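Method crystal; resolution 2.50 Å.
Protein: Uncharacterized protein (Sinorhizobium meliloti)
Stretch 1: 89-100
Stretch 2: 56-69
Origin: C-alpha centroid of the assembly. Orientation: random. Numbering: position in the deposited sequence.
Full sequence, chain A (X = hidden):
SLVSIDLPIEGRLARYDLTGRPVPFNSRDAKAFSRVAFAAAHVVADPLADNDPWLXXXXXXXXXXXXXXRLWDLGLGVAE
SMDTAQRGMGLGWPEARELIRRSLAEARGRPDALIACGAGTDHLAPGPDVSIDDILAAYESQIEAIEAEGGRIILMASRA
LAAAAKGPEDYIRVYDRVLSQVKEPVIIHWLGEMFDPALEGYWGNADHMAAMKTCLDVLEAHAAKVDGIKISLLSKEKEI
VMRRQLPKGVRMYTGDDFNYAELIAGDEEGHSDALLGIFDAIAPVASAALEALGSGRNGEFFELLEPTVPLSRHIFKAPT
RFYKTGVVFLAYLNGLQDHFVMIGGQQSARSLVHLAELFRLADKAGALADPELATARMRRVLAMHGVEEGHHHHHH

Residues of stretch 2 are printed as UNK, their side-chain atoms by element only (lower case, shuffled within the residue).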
HETATM    1  N   MSE A  89       9.820  -5.230   6.844  1.00 53.22           N
HETATM    2  CA  MSE A  89       9.689  -4.588   8.153  1.00 54.19           C
HETATM    3  C   MSE A  89       8.732  -5.406   9.013  1.00 52.72           C
HETATM    4  O   MSE A  89       7.749  -4.886   9.577  1.00 53.90           O
HETATM    5  CB  MSE A  89       9.235  -3.137   7.930  1.00 58.63           C
HETATM    6  CG  MSE A  89       9.722  -2.202   9.049  1.00 74.61           C
HETATM    7 SE   MSE A  89       8.839  -0.425   8.964  1.00 94.03          SE
HETATM    8  CE  MSE A  89       7.839  -0.371  10.664  1.00 83.62           C
ATOM      9  N   GLY A  90       9.016  -6.703   9.117  1.00 47.56           N
ATOM     10  CA  GLY A  90       8.155  -7.637   9.837  1.00 43.81           C
ATOM     11  C   GLY A  90       7.739  -8.879   9.053  1.00 42.39           C
ATOM     12  O   GLY A  90       7.581  -9.964   9.626  1.00 43.17           O
ATOM     13  N   LEU A  91       7.537  -8.731   7.747  1.00 39.40           N
ATOM     14  CA  LEU A  91       7.115  -9.849   6.918  1.00 37.48           C
ATOM     15  C   LEU A  91       8.289 -10.358   6.099  1.00 37.98           C
ATOM     16  O   LEU A  91       8.656  -9.752   5.112  1.00 41.02           O
ATOM     17  CB  LEU A  91       5.952  -9.435   6.014  1.00 37.48           C
ATOM     18  CG  LEU A  91       5.281 -10.595   5.262  1.00 38.19           C
ATOM     19  CD1 LEU A  91       4.342 -11.331   6.189  1.00 39.52           C
ATOM     20  CD2 LEU A  91       4.526 -10.139   4.027  1.00 36.85           C
ATOM     21  N   GLY A  92       8.900 -11.458   6.519  1.00 38.92           N
ATOM     22  CA  GLY A  92      10.028 -12.007   5.773  1.00 40.66           C
ATOM     23  C   GLY A  92       9.604 -12.544   4.410  1.00 46.35           C
ATOM     24  O   GLY A  92       8.400 -12.642   4.095  1.00 46.92           O
ATOM     25  N   TRP A  93      10.593 -12.892   3.596  1.00 47.43           N
ATOM     26  CA  TRP A  93      10.340 -13.499   2.302  1.00 45.55           C
ATOM     27  C   TRP A  93       9.553 -14.793   2.398  1.00 45.24           C
ATOM     28  O   TRP A  93       8.589 -14.961   1.671  1.00 43.39           O
ATOM     29  CB  TRP A  93      11.645 -13.662   1.531  1.00 45.44           C
ATOM     30  CG  TRP A  93      11.544 -14.525   0.293  1.00 47.58           C
ATOM     31  CD1 TRP A  93      12.348 -15.603  -0.045  1.00 48.77           C
ATOM     32  CD2 TRP A  93      10.586 -14.404  -0.826  1.00 46.83           C
ATOM     33  NE1 TRP A  93      11.968 -16.145  -1.241  1.00 48.53           N
ATOM     34  CE2 TRP A  93      10.920 -15.481  -1.763  1.00 47.30           C
ATOM     35  CE3 TRP A  93       9.521 -13.554  -1.123  1.00 45.62           C
ATOM     36  CZ2 TRP A  93      10.212 -15.678  -2.944  1.00 46.64           C
ATOM     37  CZ3 TRP A  93       8.809 -13.768  -2.310  1.00 45.48           C
ATOM     38  CH2 TRP A  93       9.152 -14.806  -3.200  1.00 46.66           C
ATOM     39  N   PRO A  94       9.925 -15.716   3.312  1.00 48.03           N
ATOM     40  CA  PRO A  94       9.148 -16.973   3.384  1.00 47.02           C
ATOM     41  C   PRO A  94       7.635 -16.773   3.565  1.00 46.82           C
ATOM     42  O   PRO A  94       6.828 -17.405   2.873  1.00 47.36           O
ATOM     43  CB  PRO A  94       9.753 -17.678   4.609  1.00 44.31           C
ATOM     44  CG  PRO A  94      11.173 -17.218   4.610  1.00 45.11           C
ATOM     45  CD  PRO A  94      11.100 -15.762   4.212  1.00 46.82           C
ATOM     46  N   GLU A  95       7.269 -15.892   4.485  1.00 46.90           N
ATOM     47  CA  GLU A  95       5.879 -15.561   4.741  1.00 46.05           C
ATOM     48  C   GLU A  95       5.256 -14.771   3.583  1.00 44.42           C
ATOM     49  O   GLU A  95       4.078 -14.928   3.298  1.00 43.73           O
ATOM     50  CB  GLU A  95       5.772 -14.754   6.025  1.00 46.16           C
ATOM     51  CG  GLU A  95       6.155 -15.526   7.275  1.00 49.24           C
ATOM     52  CD  GLU A  95       7.661 -15.651   7.483  1.00 53.94           C
ATOM     53  OE1 GLU A  95       8.432 -14.711   7.155  1.00 50.26           O
ATOM     54  OE2 GLU A  95       8.072 -16.712   7.997  1.00 61.61           O
ATOM     55  N   ALA A  96       6.059 -13.932   2.929  1.00 43.60           N
ATOM     56  CA  ALA A  96       5.630 -13.172   1.759  1.00 40.25           C
ATOM     57  C   ALA A  96       5.326 -14.095   0.570  1.00 40.36           C
ATOM     58  O   ALA A  96       4.305 -13.936  -0.095  1.00 39.02           O
ATOM     59  CB  ALA A  96       6.668 -12.121   1.382  1.00 36.97           C
ATOM     60  N   ARG A  97       6.224 -15.044   0.318  1.00 40.93           N
ATOM     61  CA  ARG A  97       6.048 -16.077  -0.698  1.00 40.42           C
ATOM     62  C   ARG A  97       4.771 -16.895  -0.420  1.00 41.22           C
ATOM     63  O   ARG A  97       3.977 -17.158  -1.324  1.00 41.67           O
ATOM     64  CB  ARG A  97       7.281 -16.980  -0.715  1.00 40.90           C
ATOM     65  CG  ARG A  97       7.311 -17.999  -1.839  1.00 43.31           C
ATOM     66  CD  ARG A  97       8.291 -19.122  -1.550  1.00 47.42           C
ATOM     67  NE  ARG A  97       8.338 -20.065  -2.667  1.00 55.96           N
ATOM     68  CZ  ARG A  97       9.440 -20.402  -3.339  1.00 61.90           C
ATOM     69  NH1 ARG A  97      10.624 -19.896  -3.000  1.00 63.07           N
ATOM     70  NH2 ARG A  97       9.355 -21.261  -4.349  1.00 62.38           N
ATOM     71  N   GLU A  98       4.547 -17.257   0.838  1.00 41.33           N
ATOM     72  CA  GLU A  98       3.363 -18.030   1.184  1.00 43.21           C
ATOM     73  C   GLU A  98       2.094 -17.209   0.972  1.00 42.38           C
ATOM     74  O   GLU A  98       1.103 -17.717   0.468  1.00 41.97           O
ATOM     75  CB  GLU A  98       3.474 -18.582   2.603  1.00 47.60           C
ATOM     76  CG  GLU A  98       2.300 -19.411   3.095  1.00 55.49           C
ATOM     77  CD  GLU A  98       2.137 -20.758   2.398  1.00 65.95           C
ATOM     78  OE1 GLU A  98       2.746 -20.993   1.322  1.00 64.46           O
ATOM     79  OE2 GLU A  98       1.369 -21.591   2.941  1.00 70.88           O
ATOM     80  N   LEU A  99       2.144 -15.923   1.301  1.00 42.54           N
ATOM     81  CA  LEU A  99       0.971 -15.060   1.144  1.00 40.97           C
ATOM     82  C   LEU A  99       0.647 -14.895  -0.336  1.00 41.16           C
ATOM     83  O   LEU A  99      -0.510 -14.981  -0.753  1.00 43.13           O
ATOM     84  CB  LEU A  99       1.216 -13.720   1.811  1.00 39.44           C
ATOM     85  CG  LEU A  99       0.159 -12.626   1.731  1.00 40.71           C
ATOM     86  CD1 LEU A  99      -1.229 -13.131   2.106  1.00 41.80           C
ATOM     87  CD2 LEU A  99       0.592 -11.486   2.645  1.00 39.43           C
ATOM     88  N   ILE A 100       1.689 -14.703  -1.126  1.00 39.73           N
ATOM     89  CA  ILE A 100       1.562 -14.648  -2.566  1.00 41.38           C
ATOM     90  C   ILE A 100       0.928 -15.933  -3.119  1.00 42.43           C
ATOM     91  O   ILE A 100      -0.027 -15.872  -3.870  1.00 42.58           O
ATOM     92  CB  ILE A 100       2.916 -14.309  -3.231  1.00 40.92           C
ATOM     93  CG1 ILE A 100       3.287 -12.849  -2.910  1.00 39.20           C
ATOM     94  CG2 ILE A 100       2.854 -14.565  -4.733  1.00 41.48           C
ATOM     95  CD1 ILE A 100       4.652 -12.400  -3.396  1.00 38.68           C
ATOM     96  N   UNK A  56       9.474 -12.690  14.941  1.00 49.38           N
ATOM     97  CA  UNK A  56       8.926 -13.511  13.844  1.00 47.92           C
ATOM     98  C   UNK A  56       7.389 -13.534  13.830  1.00 48.66           C
ATOM     99  O   UNK A  56       6.761 -13.628  14.891  1.00 50.98           O
ATOM    100  c   UNK A  56       9.492 -14.928  13.892  1.00 45.95           C
ATOM    101  N   UNK A  57       6.778 -13.466  12.626  1.00 44.82           N
ATOM    102  CA  UNK A  57       5.334 -13.274  12.535  1.00 44.29           C
ATOM    103  C   UNK A  57       4.540 -14.587  12.558  1.00 44.78           C
ATOM    104  O   UNK A  57       5.085 -15.656  12.278  1.00 46.13           O
ATOM    105  c   UNK A  57       5.183 -12.599  11.179  1.00 41.95           C
ATOM    106  c   UNK A  57       7.392 -13.557  11.287  1.00 43.60           C
ATOM    107  c   UNK A  57       6.246 -13.266  10.351  1.00 43.24           C
ATOM    108  N   UNK A  58       3.263 -14.483  12.915  1.00 41.93           N
ATOM    109  CA  UNK A  58       2.324 -15.594  12.855  1.00 40.51           C
ATOM    110  C   UNK A  58       1.072 -15.012  12.260  1.00 39.34           C
ATOM    111  O   UNK A  58       0.529 -14.038  12.794  1.00 41.55           O
ATOM    112  c   UNK A  58       2.050 -16.135  14.234  1.00 40.62           C
ATOM    113  N   UNK A  59       0.626 -15.583  11.149  1.00 36.52           N
ATOM    114  CA  UNK A  59      -0.409 -14.957  10.333  1.00 36.14           C
ATOM    115  C   UNK A  59      -1.737 -15.695  10.448  1.00 38.12           C
ATOM    116  O   UNK A  59      -1.786 -16.924  10.513  1.00 38.95           O
ATOM    117  c   UNK A  59      -1.087 -14.378   7.949  1.00 36.19           C
ATOM    118  c   UNK A  59       2.030 -14.047   7.426  1.00 39.46           C
ATOM    119  c   UNK A  59       1.274 -13.946   8.737  1.00 37.35           C
ATOM    120  c   UNK A  59       0.045 -14.865   8.853  1.00 37.00           C
ATOM    121  N   UNK A  60      -2.820 -14.936  10.495  1.00 39.37           N
ATOM    122  CA  UNK A  60      -4.135 -15.519  10.388  1.00 39.06           C
ATOM    123  C   UNK A  60      -4.506 -15.543   8.907  1.00 39.43           C
ATOM    124  O   UNK A  60      -4.950 -14.543   8.361  1.00 43.67           O
ATOM    125  c   UNK A  60      -5.124 -14.678  11.192  1.00 41.46           C
ATOM    126  o   UNK A  60      -6.784 -16.177  10.378  1.00 48.87           O
ATOM    127  o   UNK A  60      -7.395 -14.687  11.851  1.00 47.94           O
ATOM    128  c   UNK A  60      -6.530 -15.219  11.137  1.00 46.27           C
ATOM    129  N   UNK A  61      -4.314 -16.675   8.246  1.00 40.19           N
ATOM    130  CA  UNK A  61      -4.621 -16.786   6.803  1.00 40.89           C
ATOM    131  C   UNK A  61      -6.052 -16.507   6.421  1.00 42.32           C
ATOM    132  O   UNK A  61      -6.313 -15.793   5.457  1.00 43.61           O
ATOM    133  c   UNK A  61      -0.373 -18.128   6.450  1.00 39.14           C
ATOM    134  n   UNK A  61      -0.728 -19.045   7.380  1.00 41.89           N
ATOM    135  c   UNK A  61      -1.530 -16.662   4.848  1.00 39.03           C
ATOM    136  c   UNK A  61      -2.095 -19.152   7.458  1.00 41.72           C
ATOM    137  c   UNK A  61      -0.270 -16.223   4.445  1.00 40.46           C
ATOM    138  c   UNK A  61      -2.707 -18.322   6.528  1.00 40.41           C
ATOM    139  c   UNK A  61       0.870 -17.685   6.046  1.00 39.26           C
ATOM    140  c   UNK A  61      -4.179 -18.136   6.288  1.00 40.30           C
ATOM    141  c   UNK A  61       0.906 -16.718   5.038  1.00 40.42           C
ATOM    142  c   UNK A  61      -1.608 -17.615   5.860  1.00 38.82           C
ATOM    143  N   UNK A  62      -6.992 -17.062   7.178  1.00 42.26           N
ATOM    144  CA  UNK A  62      -8.406 -16.904   6.904  1.00 41.70           C
ATOM    145  C   UNK A  62      -8.771 -15.424   6.931  1.00 40.83           C
ATOM    146  O   UNK A  62      -9.351 -14.900   5.977  1.00 39.53           O
ATOM    147  o   UNK A  62     -12.849 -17.119   8.357  1.00 62.57           O
ATOM    148  c   UNK A  62     -10.710 -17.842   7.566  1.00 48.31           C
ATOM    149  c   UNK A  62     -11.618 -16.869   8.324  1.00 54.67           C
ATOM    150  o   UNK A  62     -11.133 -15.860   8.887  1.00 51.66           O
ATOM    151  c   UNK A  62      -9.233 -17.716   7.910  1.00 43.80           C
ATOM    152  N   UNK A  63      -8.400 -14.740   8.007  1.00 39.35           N
ATOM    153  CA  UNK A  63      -8.705 -13.336   8.117  1.00 39.31           C
ATOM    154  C   UNK A  63      -7.957 -12.481   7.072  1.00 39.29           C
ATOM    155  O   UNK A  63      -8.526 -11.532   6.526  1.00 42.44           O
ATOM    156  n   UNK A  63     -11.486 -13.107   9.778  1.00 47.98           N
ATOM    157  c   UNK A  63      -8.428 -12.862   9.533  1.00 42.07           C
ATOM    158  n   UNK A  63     -13.103 -13.337   8.159  1.00 49.73           N
ATOM    159  c   UNK A  63     -12.371 -12.556   8.947  1.00 49.75           C
ATOM    160  c   UNK A  63      -9.387 -11.796  10.023  1.00 44.51           C
ATOM    161  n   UNK A  63     -12.532 -11.242   8.892  1.00 50.06           N
ATOM    162  c   UNK A  63     -10.615 -12.386  10.702  1.00 45.88           C
ATOM    163  N   UNK A  64      -6.703 -12.819   6.781  1.00 36.88           N
ATOM    164  CA  UNK A  64      -5.917 -12.103   5.768  1.00 37.39           C
ATOM    165  C   UNK A  64      -6.518 -12.259   4.377  1.00 39.53           C
ATOM    166  O   UNK A  64      -6.694 -11.272   3.664  1.00 41.29           O
ATOM    167  c   UNK A  64      -4.448 -12.576   5.763  1.00 38.31           C
ATOM    168  o   UNK A  64      -3.852 -12.256   7.025  1.00 39.85           O
ATOM    169  c   UNK A  64      -3.648 -11.923   4.663  1.00 36.01           C
ATOM    170  N   UNK A  65      -6.860 -13.493   3.998  1.00 39.19           N
ATOM    171  CA  UNK A  65      -7.469 -13.731   2.685  1.00 37.10           C
ATOM    172  C   UNK A  65      -8.886 -13.182   2.576  1.00 35.56           C
ATOM    173  O   UNK A  65      -9.270 -12.692   1.520  1.00 37.25           O
ATOM    174  c   UNK A  65      -5.124 -15.363   1.267  1.00 36.14           C
ATOM    175  c   UNK A  65      -6.056 -15.893   2.350  1.00 36.99           C
ATOM    176  c   UNK A  65      -6.226 -17.415   2.262  1.00 37.10           C
ATOM    177  c   UNK A  65      -7.415 -15.199   2.287  1.00 37.15           C
ATOM    178  N   UNK A  66      -9.655 -13.233   3.657  1.00 35.12           N
ATOM    179  CA  UNK A  66     -10.989 -12.617   3.651  1.00 36.36           C
ATOM    180  C   UNK A  66     -10.910 -11.152   3.235  1.00 37.89           C
ATOM    181  O   UNK A  66     -11.805 -10.642   2.575  1.00 40.40           O
ATOM    182  c   UNK A  66     -11.678 -12.750   4.993  1.00 35.74           C
ATOM    183  N   UNK A  67      -9.825 -10.480   3.596  1.00 36.97           N
ATOM    184  CA  UNK A  67      -9.681  -9.074   3.218  1.00 37.37           C
ATOM    185  C   UNK A  67      -9.353  -8.859   1.727  1.00 35.62           C
ATOM    186  O   UNK A  67      -9.812  -7.901   1.134  1.00 34.80           O
ATOM    187  c   UNK A  67      -7.553  -6.353   3.163  1.00 39.72           C
ATOM    188  c   UNK A  67      -7.500  -4.989   2.944  1.00 41.85           C
ATOM    189  c   UNK A  67      -9.550  -4.690   4.175  1.00 41.05           C
ATOM    190  c   UNK A  67      -8.679  -8.366   4.126  1.00 37.56           C
ATOM    191  c   UNK A  67      -8.609  -6.902   3.895  1.00 39.38           C
ATOM    192  c   UNK A  67      -8.500  -4.158   3.448  1.00 42.59           C
ATOM    193  c   UNK A  67      -9.602  -6.058   4.395  1.00 41.14           C
ATOM    194  N   UNK A  68      -8.558  -9.734   1.124  1.00 35.83           N
ATOM    195  CA  UNK A  68      -8.446  -9.746  -0.333  1.00 37.96           C
ATOM    196  C   UNK A  68      -9.808  -9.883  -1.043  1.00 40.57           C
ATOM    197  O   UNK A  68     -10.064  -9.192  -2.036  1.00 42.68           O
ATOM    198  n   UNK A  68      -4.186 -10.117   0.951  1.00 41.71           N
ATOM    199  n   UNK A  68      -2.671  -8.818   2.117  1.00 35.65           N
ATOM    200  c   UNK A  68      -5.462 -10.801   0.715  1.00 42.59           C
ATOM    201  c   UNK A  68      -3.871  -9.414   2.041  1.00 38.77           C
ATOM    202  n   UNK A  68      -4.746  -9.301   3.047  1.00 36.15           N
ATOM    203  c   UNK A  68      -6.024 -10.459  -0.654  1.00 42.16           C
ATOM    204  c   UNK A  68      -7.490 -10.839  -0.787  1.00 40.79           C
ATOM    205  N   UNK A  69     -10.688 -10.746  -0.533  1.00 40.74           N
ATOM    206  CA  UNK A  69     -12.018 -10.920  -1.141  1.00 42.21           C
ATOM    207  C   UNK A  69     -12.868  -9.689  -1.018  1.00 43.60           C
ATOM    208  O   UNK A  69     -13.602  -9.329  -1.963  1.00 46.23           O
ATOM    209  c   UNK A  69     -11.329 -14.362  -0.377  1.00 47.49           C
ATOM    210  n   UNK A  69     -11.093 -15.390  -1.225  1.00 51.43           N
ATOM    211  n   UNK A  69     -12.399 -13.983  -2.259  1.00 48.69           N
ATOM    212  c   UNK A  69     -12.754 -12.145  -0.586  1.00 43.76           C
ATOM    213  c   UNK A  69     -12.168 -13.461  -1.035  1.00 45.63           C
ATOM    214  c   UNK A  69     -11.751 -15.160  -2.378  1.00 50.43           C
TER

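Position 56 carries one side-chain carbon, which does not reach stretch 1: Ala56, exposed and outside the contact. Position 57 has three carbons that close a ring onto its own backbone N. One ring carbon lies against Gly90 O and the side chain of Glu95. The closed ring defines Pro57, whose CG is 3.6 Å from Gly90 O and 3.8 Å from Glu95 CG, so a compact, rigid apolar ring covers both the turn before the helix and the aliphatic part of a glutamate. Gly90 itself has phi/psi of 128/-35, where a CB would jam against the preceding carbonyl oxygen.

Position 58 again has a single carbon, and its CA-to-CB bond points away from stretch 1; it is Ala58, a small residue where nothing has to be reached. At position 59 four carbons fork at the first, with one arm two carbons long, whose end meets Leu91 and Glu95: Ile59. Its CB points toward stretch 1, and its CD1 comes within 3.8 Å of Leu91 CD1 and 4.1 Å of Glu95 CB, a purely apolar meeting that suits a branched hydrocarbon.

Position 60 has two carbons, the second bearing two oxygens, and is Asp60. It stands out of reach of stretch 1, at the N-cap of the helix that follows. Position 61 shows one carbon followed by fused five- and six-membered rings holding eight carbons and one nitrogen; six-membered ring carbons touch Glu95, Glu98 and Leu99. Only tryptophan provides such rings. In Trp61, CH2 is 3.6 Å from Glu98 CG and 4.0 Å from Glu95 O, the latter at the ring edge, while CZ3 is 3.7 Å from Leu99 CA. A wide ring can thus touch three residues of one helix.

Position 62, with three carbons and two terminal oxygens, is Glu62, exposed, as suits a charge. Position 63 has three carbons, a nitrogen, and a carbon carrying two more nitrogens: Arg63. Its NE forms a salt bridge with Glu62 OE1 at 2.9 Å, and its backbone N gives a weak capping bond to Asp60 OD1 at 3.2 Å.

Position 64 has one carbon bearing an oxygen and a carbon, the latter against Leu99, hence Thr64. The methyl CG2 packs 3.7 Å from Leu99 CD1, while OG1 donates to Asp60 O, 2.9 Å away, the carbonyl of the N-cap residue. Position 65 has four carbons forked at the second, Leu65, whose end comes nearer to stretch 1 without making a contact. Position 66, one carbon, is Ala66, out of reach; position 67, one carbon and a six-carbon ring, is Phe67, buried, as suits an apolar ring.

Position 68 has three carbons, a nitrogen, and a carbon carrying two more nitrogens, this planar end lying beside Leu99: Arg68. Leu99 CD1 lies over one guanidinium face, and NH1 donates to Thr64 O at 2.8 Å. Position 69, one carbon and a five-membered ring with two nitrogens, is His69, its nitrogens hydrogen-bonded elsewhere in the structure.

The contact has no hydrogen bond between the stretches. With the helix axes 12.3 Å apart at closest approach, side chains bridge the gap: Pro57 and Ile59 cover Gly90 and Leu91 and reach Glu95 in the first turn of the helix, Trp61 fits against Glu98 and Leu99, and Leu99 extends to Thr64 and Arg68. The two stretches together bury 423 Å², both sides summed.

Stretch 2 (56-69) APAIDWERTLAFRH
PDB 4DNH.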